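Local coordinates for protein mannan endo-1,4-beta-mannosidase (Mytilus edulis, PDB 2C0H) that hydrolyses internal beta-1,4-mannosidic linkages in mannans, galactomannans and glucomannans, acting as a monomeric endo-beta-mannanase of glycoside hydrolase family 5, at residues A[312-317]-A[344-349]; A[55-60]-A[336-341]; A[269-274]-A[299-304]; A[24-29]-A[45-50]; A[168-173]-A[192-197]. The protein carries 3 engineered substitutions. All blocks are in the same frame, centred on the assembly; numbering follows the deposited sequence.

Contact 1: A[312-317]-A[344-349]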
# COMPACT_ATOMS: atom_id res chain seq x y z
N ALA A 312 11.89 10.62 7.71
CA ALA A 312 11.72 9.25 7.19
C ALA A 312 13.05 8.68 6.74
O ALA A 312 13.38 7.54 7.05
CB ALA A 312 10.72 9.22 6.04
N TYR A 313 13.84 9.48 6.03
CA TYR A 313 15.09 9.00 5.41
C TYR A 313 16.15 8.68 6.46
O TYR A 313 16.87 7.68 6.33
CB TYR A 313 15.61 10.06 4.41
CG TYR A 313 16.84 9.64 3.59
CD1 TYR A 313 16.77 8.64 2.63
CD2 TYR A 313 18.07 10.27 3.76
CE1 TYR A 313 17.86 8.25 1.90
CE2 TYR A 313 19.19 9.87 3.03
CZ TYR A 313 19.09 8.86 2.10
OH TYR A 313 20.21 8.46 1.36
N THR A 314 16.24 9.52 7.50
CA THR A 314 17.32 9.40 8.48
C THR A 314 17.01 8.63 9.75
O THR A 314 17.94 8.29 10.49
CB THR A 314 17.87 10.77 8.90
OG1 THR A 314 16.87 11.53 9.58
CG2 THR A 314 18.39 11.53 7.70
N LYS A 315 15.73 8.38 10.04
CA LYS A 315 15.36 7.73 11.29
C LYS A 315 14.96 6.26 11.17
O LYS A 315 14.34 5.73 12.09
CB LYS A 315 14.27 8.53 12.01
CG LYS A 315 14.66 9.98 12.31
CD LYS A 315 15.88 10.08 13.21
CE LYS A 315 16.02 11.48 13.79
NZ LYS A 315 17.13 11.59 14.77
N GLY A 316 15.35 5.62 10.07
CA GLY A 316 15.30 4.16 9.95
C GLY A 316 14.16 3.63 9.12
O GLY A 316 13.97 2.41 9.04
N TYR A 317 13.35 4.52 8.55
CA TYR A 317 12.28 4.11 7.65
C TYR A 317 12.81 3.83 6.22
O TYR A 317 13.93 4.19 5.88
CB TYR A 317 11.12 5.12 7.68
CG TYR A 317 10.61 5.36 9.09
CD1 TYR A 317 9.65 4.52 9.67
CD2 TYR A 317 11.10 6.41 9.89
CE1 TYR A 317 9.20 4.72 10.95
CE2 TYR A 317 10.63 6.62 11.17
CZ TYR A 317 9.68 5.78 11.72
OH TYR A 317 9.22 5.97 13.02
N THR A 344 22.68 9.69 -0.56
CA THR A 344 23.11 8.29 -0.44
C THR A 344 23.44 7.84 1.00
O THR A 344 23.74 6.66 1.20
CB THR A 344 24.33 8.02 -1.34
OG1 THR A 344 25.42 8.85 -0.92
CG2 THR A 344 23.99 8.28 -2.80
N ASP A 345 23.39 8.73 1.99
CA ASP A 345 23.74 8.38 3.38
C ASP A 345 22.87 7.32 4.06
O ASP A 345 23.30 6.70 5.03
CB ASP A 345 23.83 9.63 4.30
CG ASP A 345 22.66 10.59 4.13
OD1 ASP A 345 22.48 11.06 2.99
OD2 ASP A 345 21.97 10.87 5.13
N HIS A 346 21.64 7.12 3.59
CA HIS A 346 20.75 6.08 4.12
C HIS A 346 20.08 5.33 2.96
O HIS A 346 18.89 5.01 3.01
CB HIS A 346 19.70 6.67 5.05
CG HIS A 346 20.25 7.17 6.35
ND1 HIS A 346 20.70 8.45 6.52
CD2 HIS A 346 20.37 6.56 7.55
CE1 HIS A 346 21.10 8.62 7.76
NE2 HIS A 346 20.91 7.49 8.41
N GLY A 347 20.87 5.05 1.94
CA GLY A 347 20.38 4.35 0.75
C GLY A 347 20.22 5.25 -0.45
O GLY A 347 19.97 6.44 -0.31
N GLN A 348 20.38 4.67 -1.63
CA GLN A 348 20.27 5.40 -2.89
C GLN A 348 18.82 5.76 -3.16
O GLN A 348 17.95 4.94 -3.01
CB GLN A 348 20.79 4.57 -4.06
CG GLN A 348 22.29 4.30 -4.05
CD GLN A 348 22.74 3.47 -5.25
OE1 GLN A 348 23.62 2.60 -5.12
NE2 GLN A 348 22.14 3.73 -6.41
N VAL A 349 18.58 6.98 -3.59
CA VAL A 349 17.26 7.41 -4.01
C VAL A 349 17.16 7.42 -5.54
O VAL A 349 16.14 7.06 -6.11
CB VAL A 349 16.97 8.81 -3.44
CG1 VAL A 349 15.60 9.29 -3.88
CG2 VAL A 349 17.08 8.80 -1.93
O HOH W 1 16.58 3.34 4.88
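The hydroxyl of Tyr313 is used twice by the loop 344-349: Tyr313 OH donates to Gly347 O at 2.6 Å and accepts from His346 N at 3.0 Å, the latter N-H pointing fairly straight at it (162°). A tyrosine suits this place because one group serves as both donor and acceptor. Its ring is also in contact. His346 CB rests over one face, 3.8 Å from the ring centroid, and the imidazole turns its edge toward that ring in a T-shaped pair with the planes 76° apart. The carboxylate of Asp345 comes to the rim, where its OD1 lies 3.5 Å from Tyr313 CE2. The imidazole of His346 is in turn covered by the helix backbone, with Thr314 CA 3.9 Å above the centre of the ring. A phenylalanine in place of Tyr313 would probably leave Gly347 O and His346 N without the hydroxyl they share, and the loop less firmly held to the helix.

In the second shell, His346 ND1 donates to Asp345 OD2 at 3.1 Å, which limits rotation of the imidazole, while Asp345 OD1 forms a salt bridge with Arg343. At the backbone angles of Gly347 (phi 107°) a CB would be jammed against the carbonyl O of His346, which calls for glycine. Phe20 of strand 17-25 adds another edge-to-face partner to Tyr313. The contact ties the last turn of helix 305-314, just before strand 319-322, to the tail that follows helix 330-339, as befits the outer layer of a TIM barrel, away from the probable substrate-binding residues.

Contact 2: A[55-60]-A[336-341]. Unlike the reference sequence in segment 336-341: Met337 (reference Ile).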
# COMPACT_ATOMS: atom_id res chain seq x y z
N GLN A 55 10.24 12.41 -12.04
CA GLN A 55 11.60 12.12 -12.46
C GLN A 55 12.48 13.35 -12.34
O GLN A 55 13.60 13.27 -11.82
CB GLN A 55 11.69 11.57 -13.89
CG GLN A 55 13.14 11.26 -14.29
CD GLN A 55 13.28 10.57 -15.63
OE1 GLN A 55 12.55 10.83 -16.57
NE2 GLN A 55 14.29 9.70 -15.72
N SER A 56 11.98 14.48 -12.80
CA SER A 56 12.78 15.70 -12.74
C SER A 56 13.04 16.18 -11.29
O SER A 56 14.02 16.90 -11.06
CB SER A 56 12.16 16.79 -13.60
OG SER A 56 10.93 17.24 -13.09
N HIS A 57 12.18 15.82 -10.33
CA HIS A 57 12.37 16.18 -8.90
C HIS A 57 12.93 15.06 -8.02
O HIS A 57 12.90 15.15 -6.80
CB HIS A 57 11.06 16.70 -8.32
CG HIS A 57 10.66 18.02 -8.87
ND1 HIS A 57 10.04 18.15 -10.09
CD2 HIS A 57 10.80 19.27 -8.38
CE1 HIS A 57 9.82 19.43 -10.34
NE2 HIS A 57 10.28 20.13 -9.32
N GLY A 58 13.41 14.00 -8.63
CA GLY A 58 14.08 12.94 -7.89
C GLY A 58 13.23 11.87 -7.22
O GLY A 58 13.75 11.11 -6.42
N GLY A 59 11.94 11.81 -7.54
CA GLY A 59 11.06 10.74 -7.05
C GLY A 59 11.33 9.48 -7.84
O GLY A 59 11.69 9.54 -9.03
N ASN A 60 11.11 8.33 -7.20
CA ASN A 60 11.39 7.03 -7.81
C ASN A 60 10.24 6.05 -7.71
O ASN A 60 10.40 4.89 -8.14
CB ASN A 60 12.66 6.41 -7.20
CG ASN A 60 12.57 6.16 -5.70
OD1 ASN A 60 11.50 5.89 -5.14
ND2 ASN A 60 13.72 6.22 -5.02
N GLY A 336 9.55 18.41 -1.37
CA GLY A 336 9.98 17.41 -0.41
C GLY A 336 10.82 16.33 -1.06
O GLY A 336 11.90 16.00 -0.56
N MET A 337 10.33 15.76 -2.17
CA MET A 337 11.07 14.73 -2.93
C MET A 337 12.44 15.22 -3.35
O MET A 337 13.43 14.51 -3.25
CB MET A 337 10.34 14.34 -4.22
CG MET A 337 9.16 13.50 -4.07
SD MET A 337 8.42 13.32 -5.71
CE MET A 337 6.73 13.57 -5.19
N GLN A 338 12.48 16.44 -3.84
CA GLN A 338 13.70 17.04 -4.35
C GLN A 338 14.81 17.12 -3.29
O GLN A 338 16.01 17.06 -3.64
CB GLN A 338 13.34 18.43 -4.86
CG GLN A 338 14.38 19.13 -5.67
CD GLN A 338 13.87 20.47 -6.13
OE1 GLN A 338 13.92 20.80 -7.32
NE2 GLN A 338 13.33 21.25 -5.19
N HIS A 339 14.41 17.24 -2.03
CA HIS A 339 15.35 17.31 -0.90
C HIS A 339 16.20 16.06 -0.81
O HIS A 339 17.36 16.12 -0.43
CB HIS A 339 14.63 17.55 0.44
CG HIS A 339 15.57 17.80 1.57
ND1 HIS A 339 16.40 18.91 1.61
CD2 HIS A 339 15.85 17.08 2.68
CE1 HIS A 339 17.13 18.86 2.71
NE2 HIS A 339 16.82 17.77 3.37
N LEU A 340 15.65 14.92 -1.20
CA LEU A 340 16.41 13.67 -1.14
C LEU A 340 17.12 13.28 -2.44
O LEU A 340 17.85 12.27 -2.46
CB LEU A 340 15.48 12.52 -0.73
CG LEU A 340 14.76 12.63 0.61
CD1 LEU A 340 14.01 11.32 0.88
CD2 LEU A 340 15.70 12.94 1.76
N LYS A 341 16.93 14.05 -3.51
CA LYS A 341 17.33 13.62 -4.86
C LYS A 341 18.76 13.06 -4.93
O LYS A 341 18.97 11.97 -5.47
CB LYS A 341 17.15 14.76 -5.89
CG LYS A 341 17.50 14.35 -7.30
CD LYS A 341 17.57 15.54 -8.25
CE LYS A 341 16.23 16.03 -8.67
NZ LYS A 341 16.39 17.03 -9.77
O HOH W 2 13.43 11.89 -3.69
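Two helix ends come together here, the backbone at Gly58 approaching that at Lys341 (CA to CA 4.5 Å) and His57 lying next to Gln338. Lys341 stretches its aliphatic part across Gly58, with CG 3.7 Å from Gly58 CA. Its chain then bends at chi3 (-78°), carrying CE beside Gly58 N, and NZ donates to Ser56 O at 2.7 Å. A lysine suits the spot, since carbonyls at the C-terminal end of a helix are likely to attract a positive charge.

That end is a Schellman motif: Gly58, with positive phi, is the C-prime residue, Gly58 N bonding to Gln55 O and Gly59 N to Met54 O. Glycine is needed twice over, because a CB on Gly58 would also run into Lys341 CB. The same helix, 40-56, is the first around the barrel and 330-339 the last, so the contact helps to close the ring of helices.

His57 O points at the other helix, 3.2 Å from Gln338 CA in a CA-H...O contact. Farther out, Gln338 OE1 lies 3.6 Å from His57 CD2, while His57 ND1 bonds to Asp53 O. Met337, which stands where the reference sequence has isoleucine, lays its SD 3.9 Å from Gly59 CA. One water donates to both Gly58 O and Met337 O, bridging the two carbonyls.

Contact 3: A[269-274]-A[299-304]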
# COMPACT_ATOMS: atom_id res chain seq x y z
N ASN A 269 -3.31 20.16 14.87
CA ASN A 269 -1.90 20.58 14.74
C ASN A 269 -0.90 19.86 15.63
O ASN A 269 0.19 20.36 15.86
CB ASN A 269 -1.76 22.11 14.92
CG ASN A 269 -0.53 22.68 14.22
OD1 ASN A 269 -0.34 22.49 13.01
ND2 ASN A 269 0.31 23.40 14.96
N HIS A 270 -1.23 18.66 16.12
CA HIS A 270 -0.26 17.86 16.86
C HIS A 270 -0.34 16.41 16.41
O HIS A 270 -1.42 15.90 16.13
CB HIS A 270 -0.52 17.93 18.37
CG HIS A 270 -0.29 19.29 18.96
ND1 HIS A 270 0.96 19.74 19.32
CD2 HIS A 270 -1.15 20.30 19.24
CE1 HIS A 270 0.86 20.97 19.81
NE2 HIS A 270 -0.41 21.33 19.77
N PHE A 271 0.82 15.76 16.32
CA PHE A 271 0.86 14.31 16.13
C PHE A 271 0.61 13.60 17.47
O PHE A 271 1.10 14.02 18.51
CB PHE A 271 2.21 13.85 15.56
CG PHE A 271 2.35 14.04 14.05
CD1 PHE A 271 1.56 13.34 13.16
CD2 PHE A 271 3.31 14.90 13.53
CE1 PHE A 271 1.70 13.49 11.78
CE2 PHE A 271 3.45 15.05 12.15
CZ PHE A 271 2.64 14.35 11.28
N GLY A 272 -0.14 12.50 17.43
CA GLY A 272 -0.28 11.64 18.60
C GLY A 272 1.02 10.90 18.88
O GLY A 272 1.86 10.77 17.99
N ASN A 273 1.16 10.39 20.10
CA ASN A 273 2.39 9.71 20.51
C ASN A 273 2.69 8.46 19.69
O ASN A 273 3.82 8.01 19.67
CB ASN A 273 2.34 9.33 22.00
CG ASN A 273 3.70 8.87 22.53
OD1 ASN A 273 4.72 9.55 22.36
ND2 ASN A 273 3.72 7.71 23.16
N GLU A 274 1.68 7.89 19.03
CA GLU A 274 1.90 6.72 18.18
C GLU A 274 2.55 7.03 16.82
O GLU A 274 3.02 6.11 16.12
CB GLU A 274 0.58 5.96 17.98
CG GLU A 274 -0.35 6.50 16.90
CD GLU A 274 -1.11 7.74 17.28
OE1 GLU A 274 -1.10 8.13 18.47
OE2 GLU A 274 -1.72 8.34 16.37
N HIS A 299 -1.05 18.45 7.00
CA HIS A 299 -1.38 17.73 8.23
C HIS A 299 -0.11 17.24 8.93
O HIS A 299 -0.08 16.14 9.49
CB HIS A 299 -2.32 16.57 7.89
CG HIS A 299 -3.59 17.02 7.25
ND1 HIS A 299 -3.74 17.12 5.88
CD2 HIS A 299 -4.76 17.44 7.78
CE1 HIS A 299 -4.96 17.57 5.60
NE2 HIS A 299 -5.59 17.78 6.74
N GLY A 300 0.92 18.08 8.93
CA GLY A 300 2.24 17.73 9.46
C GLY A 300 2.70 18.42 10.73
O GLY A 300 3.89 18.43 11.02
N ALA A 301 1.76 18.99 11.49
CA ALA A 301 2.06 19.56 12.81
C ALA A 301 3.18 20.60 12.75
O ALA A 301 4.01 20.66 13.65
CB ALA A 301 2.42 18.45 13.79
N GLY A 302 3.20 21.40 11.69
CA GLY A 302 4.20 22.45 11.52
C GLY A 302 5.50 22.03 10.85
O GLY A 302 6.36 22.88 10.57
N MET A 303 5.68 20.74 10.56
CA MET A 303 6.87 20.27 9.85
C MET A 303 6.79 20.66 8.36
O MET A 303 5.72 20.54 7.75
CB MET A 303 6.98 18.74 9.95
CG MET A 303 7.13 18.15 11.33
SD MET A 303 7.20 16.32 11.24
CE MET A 303 8.88 16.06 10.74
N SER A 304 7.90 21.11 7.75
CA SER A 304 7.98 21.30 6.29
C SER A 304 8.00 19.94 5.58
O SER A 304 8.36 18.94 6.21
CB SER A 304 9.23 22.08 5.88
OG SER A 304 10.42 21.34 6.11
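Gly300 O, which touches Phe271 CE2 at 3.6 Å, accepts the hydrogen bond from Met303 N (3.0 Å) that closes a type I' beta turn from Gly300 to Met303. No hydrogen bond crosses between 269-274 and 299-304, and the ring of Phe271 does most of the joining. Its chi1 of -80° sets CG anti to the carbonyl carbon, and the far end of the ring reaches the turn, where CZ meets His299 O at 3.7 Å. The methyl of Ala301 comes in obliquely, its CB 3.7 Å from Phe271 CD2 and 3.6 Å from Asn269 O. Met303, bent at chi3, brings its sulfur obliquely to the ring, SD 4.1 Å from Phe271 CE2, in a Met-aromatic contact.

Both inner residues of the turn have positive phi. Glycine suits Gly302, where a CB would be jammed against the preceding carbonyl; Ala301 takes up the left-handed conformation too, and its N is bonded to Asp266 OD2. A small residue fits at Ala301, between the Asn269 backbone and the aromatic ring. Phe271 also meets Phe277 and Met308, the latter on helix 305-314, whose N-cap is Ser304.

These are loops that follow strands 260-263 and 290-294 at the catalytic end of the family 5 barrel. The side chain of His299 is about 4 Å from that of Tyr265, a probable substrate-binding residue, so the pairing probably borders the mannan-binding cleft.

Contact 4: A[24-29]-A[45-50]; sequences ANQAWV and STFEST
Gln26 extends toward Thr50 with its CG anti to the backbone N (chi1 -169°), then bends at chi2 (79°), which swings CD round so that the amide meets the threonine tip to tip. Gln26 NE2 donates to Thr50 OG1 at 3.0 Å with the hydroxyl oxygen close to the amide plane and an N-H...O angle of 158°. The other end of the amide is held by water: the molecule that donates to Gln26 OE1 at 2.6 Å also donates to Phe47 O at 3.0 Å, and it lies at the edge of the Phe47 ring. With both ends engaged, the amide has little freedom to flip. A glutamine serves well here, offering donor and acceptor from one buried group, while Thr50 CG2 packs against the amide, 3.5 Å from Gln26 OE1.

Val29 makes the second patch. Its CG2 sits over the centre of the Phe47 ring, 3.7 Å from the centroid, a CH-pi contact, and touches Thr46 CG2 at 3.8 Å. The branched valine can thus meet the aromatic face and the threonine methyl together. Between the two patches the peptide bond before Ala27 is cis.

Strand 17-25 and helix 40-56 belong to one beta-alpha-beta unit completed by strand 61-68, where Val64 packs on Phe47. Tyr96 of helix 89-102 and Phe35 also meet that ring, and Trp330, from helix 330-339, touches Thr50.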
# COMPACT_ATOMS: atom_id res chain seq x y z
N ALA A 24 5.14 9.58 -4.36
CA ALA A 24 3.81 10.06 -4.09
C ALA A 24 2.75 9.06 -4.44
O ALA A 24 2.95 8.17 -5.27
CB ALA A 24 3.57 11.33 -4.86
N ASN A 25 1.60 9.23 -3.81
CA ASN A 25 0.36 8.59 -4.22
C ASN A 25 -0.21 9.35 -5.40
O ASN A 25 -0.28 10.57 -5.36
CB ASN A 25 -0.66 8.65 -3.08
CG ASN A 25 -0.35 7.72 -1.95
OD1 ASN A 25 -0.88 6.61 -1.91
ND2 ASN A 25 0.47 8.18 -0.99
N GLN A 26 -0.66 8.64 -6.43
CA GLN A 26 -1.38 9.30 -7.53
C GLN A 26 -2.68 9.91 -6.95
O GLN A 26 -2.92 11.11 -7.14
CB GLN A 26 -1.61 8.37 -8.73
CG GLN A 26 -2.12 9.05 -10.02
CD GLN A 26 -1.04 9.77 -10.84
OE1 GLN A 26 0.06 9.26 -11.04
NE2 GLN A 26 -1.36 10.95 -11.34
N ALA A 27 -3.54 9.19 -6.23
CA ALA A 27 -3.65 7.73 -6.18
C ALA A 27 -4.57 7.24 -7.32
O ALA A 27 -4.73 6.04 -7.51
CB ALA A 27 -4.23 7.32 -4.84
N TRP A 28 -5.18 8.18 -8.05
CA TRP A 28 -6.04 7.88 -9.20
C TRP A 28 -6.07 9.08 -10.16
O TRP A 28 -5.61 10.17 -9.83
CB TRP A 28 -7.47 7.58 -8.73
CG TRP A 28 -8.08 8.66 -7.89
CD1 TRP A 28 -8.65 9.81 -8.35
CD2 TRP A 28 -8.18 8.71 -6.46
NE1 TRP A 28 -9.07 10.58 -7.30
CE2 TRP A 28 -8.80 9.94 -6.13
CE3 TRP A 28 -7.80 7.85 -5.42
CZ2 TRP A 28 -9.05 10.31 -4.81
CZ3 TRP A 28 -8.04 8.22 -4.12
CH2 TRP A 28 -8.67 9.44 -3.82
N VAL A 29 -6.63 8.87 -11.34
CA VAL A 29 -7.00 9.97 -12.25
C VAL A 29 -8.52 9.98 -12.32
O VAL A 29 -9.17 10.92 -11.85
CB VAL A 29 -6.32 9.85 -13.63
CG1 VAL A 29 -6.83 10.95 -14.58
CG2 VAL A 29 -4.79 9.92 -13.47
N SER A 45 -2.37 10.99 -20.47
CA SER A 45 -1.65 12.26 -20.41
C SER A 45 -1.34 12.74 -18.96
O SER A 45 -0.25 13.29 -18.70
CB SER A 45 -2.38 13.34 -21.22
OG SER A 45 -3.66 13.60 -20.69
N THR A 46 -2.27 12.52 -18.03
CA THR A 46 -2.08 12.88 -16.61
C THR A 46 -1.09 11.93 -15.94
O THR A 46 -0.20 12.35 -15.21
CB THR A 46 -3.42 12.85 -15.82
OG1 THR A 46 -4.35 13.76 -16.44
CG2 THR A 46 -3.22 13.23 -14.38
N PHE A 47 -1.25 10.64 -16.19
CA PHE A 47 -0.30 9.68 -15.65
C PHE A 47 1.14 10.03 -16.12
O PHE A 47 2.08 10.02 -15.33
CB PHE A 47 -0.68 8.25 -16.06
CG PHE A 47 -1.75 7.59 -15.21
CD1 PHE A 47 -1.53 7.28 -13.86
CD2 PHE A 47 -2.98 7.24 -15.77
CE1 PHE A 47 -2.51 6.65 -13.11
CE2 PHE A 47 -3.96 6.62 -15.01
CZ PHE A 47 -3.73 6.32 -13.70
N GLU A 48 1.29 10.36 -17.41
CA GLU A 48 2.61 10.62 -18.00
C GLU A 48 3.20 11.94 -17.50
O GLU A 48 4.41 12.02 -17.24
CB GLU A 48 2.55 10.61 -19.54
CG GLU A 48 3.78 11.19 -20.25
CD GLU A 48 5.07 10.42 -19.99
OE1 GLU A 48 5.02 9.19 -19.75
OE2 GLU A 48 6.15 11.06 -20.05
N SER A 49 2.37 12.96 -17.36
CA SER A 49 2.89 14.24 -16.86
C SER A 49 3.34 14.10 -15.40
O SER A 49 4.31 14.73 -14.99
CB SER A 49 1.88 15.37 -17.04
OG SER A 49 0.74 15.19 -16.26
N THR A 50 2.63 13.28 -14.62
CA THR A 50 3.00 13.03 -13.22
C THR A 50 4.37 12.35 -13.16
O THR A 50 5.21 12.72 -12.33
CB THR A 50 1.93 12.19 -12.47
OG1 THR A 50 0.70 12.92 -12.41
CG2 THR A 50 2.37 11.86 -11.07
O HOH W 3 1.89 8.51 -12.73

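Contact 5: A[168-173]-A[192-197]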
# COMPACT_ATOMS: atom_id res chain seq x y z
N ILE A 168 -13.08 -2.13 10.59
CA ILE A 168 -12.86 -3.10 11.68
C ILE A 168 -13.86 -2.87 12.85
O ILE A 168 -14.40 -1.77 13.01
CB ILE A 168 -11.42 -3.06 12.19
CG1 ILE A 168 -11.04 -4.32 12.96
CG2 ILE A 168 -11.19 -1.82 13.07
CD1 ILE A 168 -9.55 -4.49 13.15
N LYS A 169 -14.12 -3.91 13.63
CA LYS A 169 -14.90 -3.80 14.86
C LYS A 169 -13.99 -3.52 16.06
O LYS A 169 -13.27 -4.40 16.51
CB LYS A 169 -15.65 -5.11 15.11
CG LYS A 169 -16.73 -5.42 14.11
CD LYS A 169 -17.37 -6.77 14.44
CE LYS A 169 -18.37 -7.22 13.40
NZ LYS A 169 -18.97 -8.53 13.79
N PRO A 170 -14.00 -2.28 16.57
CA PRO A 170 -13.18 -1.97 17.75
C PRO A 170 -13.80 -2.43 19.10
O PRO A 170 -15.00 -2.70 19.18
CB PRO A 170 -13.05 -0.44 17.69
CG PRO A 170 -14.27 0.01 17.01
CD PRO A 170 -14.73 -1.09 16.09
N GLY A 171 -12.98 -2.50 20.15
CA GLY A 171 -13.47 -2.78 21.50
C GLY A 171 -13.74 -4.24 21.80
O GLY A 171 -14.36 -4.55 22.82
N GLU A 172 -13.26 -5.13 20.95
CA GLU A 172 -13.54 -6.56 21.10
C GLU A 172 -12.44 -7.26 21.89
O GLU A 172 -11.27 -7.09 21.59
CB GLU A 172 -13.70 -7.23 19.73
CG GLU A 172 -14.88 -6.73 18.92
CD GLU A 172 -15.75 -7.86 18.37
OE1 GLU A 172 -16.93 -7.95 18.79
OE2 GLU A 172 -15.26 -8.65 17.53
N SER A 173 -12.84 -8.04 22.89
CA SER A 173 -11.91 -8.89 23.63
C SER A 173 -11.61 -10.16 22.84
O SER A 173 -12.44 -10.63 22.07
CB SER A 173 -12.51 -9.26 24.99
OG SER A 173 -12.65 -8.12 25.80
N ALA A 192 -16.01 3.79 8.81
CA ALA A 192 -16.87 3.49 7.66
C ALA A 192 -17.91 2.43 7.99
O ALA A 192 -18.81 2.18 7.18
CB ALA A 192 -16.03 3.07 6.47
N GLY A 193 -17.79 1.82 9.17
CA GLY A 193 -18.73 0.80 9.66
C GLY A 193 -18.02 -0.23 10.52
O GLY A 193 -16.86 -0.53 10.29
N HIS A 194 -18.71 -0.77 11.53
CA HIS A 194 -18.15 -1.82 12.37
C HIS A 194 -18.48 -3.16 11.71
O HIS A 194 -19.37 -3.89 12.18
CB HIS A 194 -18.72 -1.76 13.80
CG HIS A 194 -18.29 -0.54 14.57
ND1 HIS A 194 -18.52 -0.39 15.92
CD2 HIS A 194 -17.62 0.57 14.18
CE1 HIS A 194 -18.04 0.77 16.33
NE2 HIS A 194 -17.49 1.38 15.29
N LEU A 195 -17.77 -3.49 10.63
CA LEU A 195 -18.17 -4.57 9.72
C LEU A 195 -17.44 -5.89 9.92
O LEU A 195 -18.07 -6.94 9.89
CB LEU A 195 -17.99 -4.15 8.26
CG LEU A 195 -18.62 -2.82 7.84
CD1 LEU A 195 -18.42 -2.60 6.35
CD2 LEU A 195 -20.07 -2.79 8.22
N TYR A 196 -16.13 -5.82 10.10
CA TYR A 196 -15.27 -7.01 10.03
C TYR A 196 -14.45 -7.20 11.29
O TYR A 196 -13.96 -6.24 11.88
CB TYR A 196 -14.34 -6.94 8.81
CG TYR A 196 -15.08 -6.62 7.53
CD1 TYR A 196 -16.13 -7.42 7.10
CD2 TYR A 196 -14.78 -5.50 6.78
CE1 TYR A 196 -16.84 -7.13 5.95
CE2 TYR A 196 -15.49 -5.19 5.64
CZ TYR A 196 -16.52 -6.01 5.22
OH TYR A 196 -17.23 -5.70 4.08
N SER A 197 -14.30 -8.44 11.73
CA SER A 197 -13.43 -8.73 12.85
C SER A 197 -11.97 -8.64 12.44
O SER A 197 -11.64 -8.71 11.26
CB SER A 197 -13.71 -10.12 13.40
OG SER A 197 -13.41 -11.11 12.45
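Ile168 and Tyr196 form a single beta bridge between two irregular segments, their CA atoms 4.9 Å apart. Lys169 N donates to Tyr196 O at 2.9 Å, bent to 141° at the hydrogen, and the same carbonyl receives a CA-H...O contact from Ile168 CA at 3.3 Å. Ile168 O, buried between the segments, has no polar partner in the model. His194 is the centre of an inverse gamma turn, and the positive phi of Gly193 before it calls for glycine.

The side chain of Lys169 runs extended past this turn. Its CG lies 3.6 Å from His194 O, and CE comes to 3.5 Å from Leu195 O, so that the methylene next to the ammonium group, likely to be polarised by it, faces carbonyl oxygen. The long flexible chain suits a partly exposed place beside backbone carbonyls. An alanine in place of Lys169 would probably open a gap beside His194 O and Leu195 O, leaving both carbonyls without their aliphatic cover. Next along the chain, Pro170 crosses His194 at about a right angle: its CD stands over the centre of the imidazole, 3.7 Å from the centroid, in a CH-pi contact for which a proline CD, next to the ring nitrogen, is well suited.

Both segments belong to the long excursion after strand 155-162, close to the probable substrate-binding residues Trp191 and Trp226. Tyr196 OH bonds to Asn125 and His121 of helix 121-129, Ile168 packs on Ala198 and Ile201, and Ser197 N-caps helix 198-215.

In the fold
From the N terminus, contact 4 closes first, a short loop within the unit formed by strand 17-25, helix 40-56 and strand 61-68. Contact 2 then opens at the end of that helix and spans most of the chain, returning to it at helix 330-339. Within this span contacts 5 and 3 close in turn, each pinning loops that follow barrel strands, 5 on the far side of the molecule from 2 and 4. Contact 1 opens before contact 2 has closed and ends after it, so the two cross; they also touch, Val349 against Leu340 and Gly58. Met337 packs on Ala24, joining contacts 2 and 4 where the barrel closes.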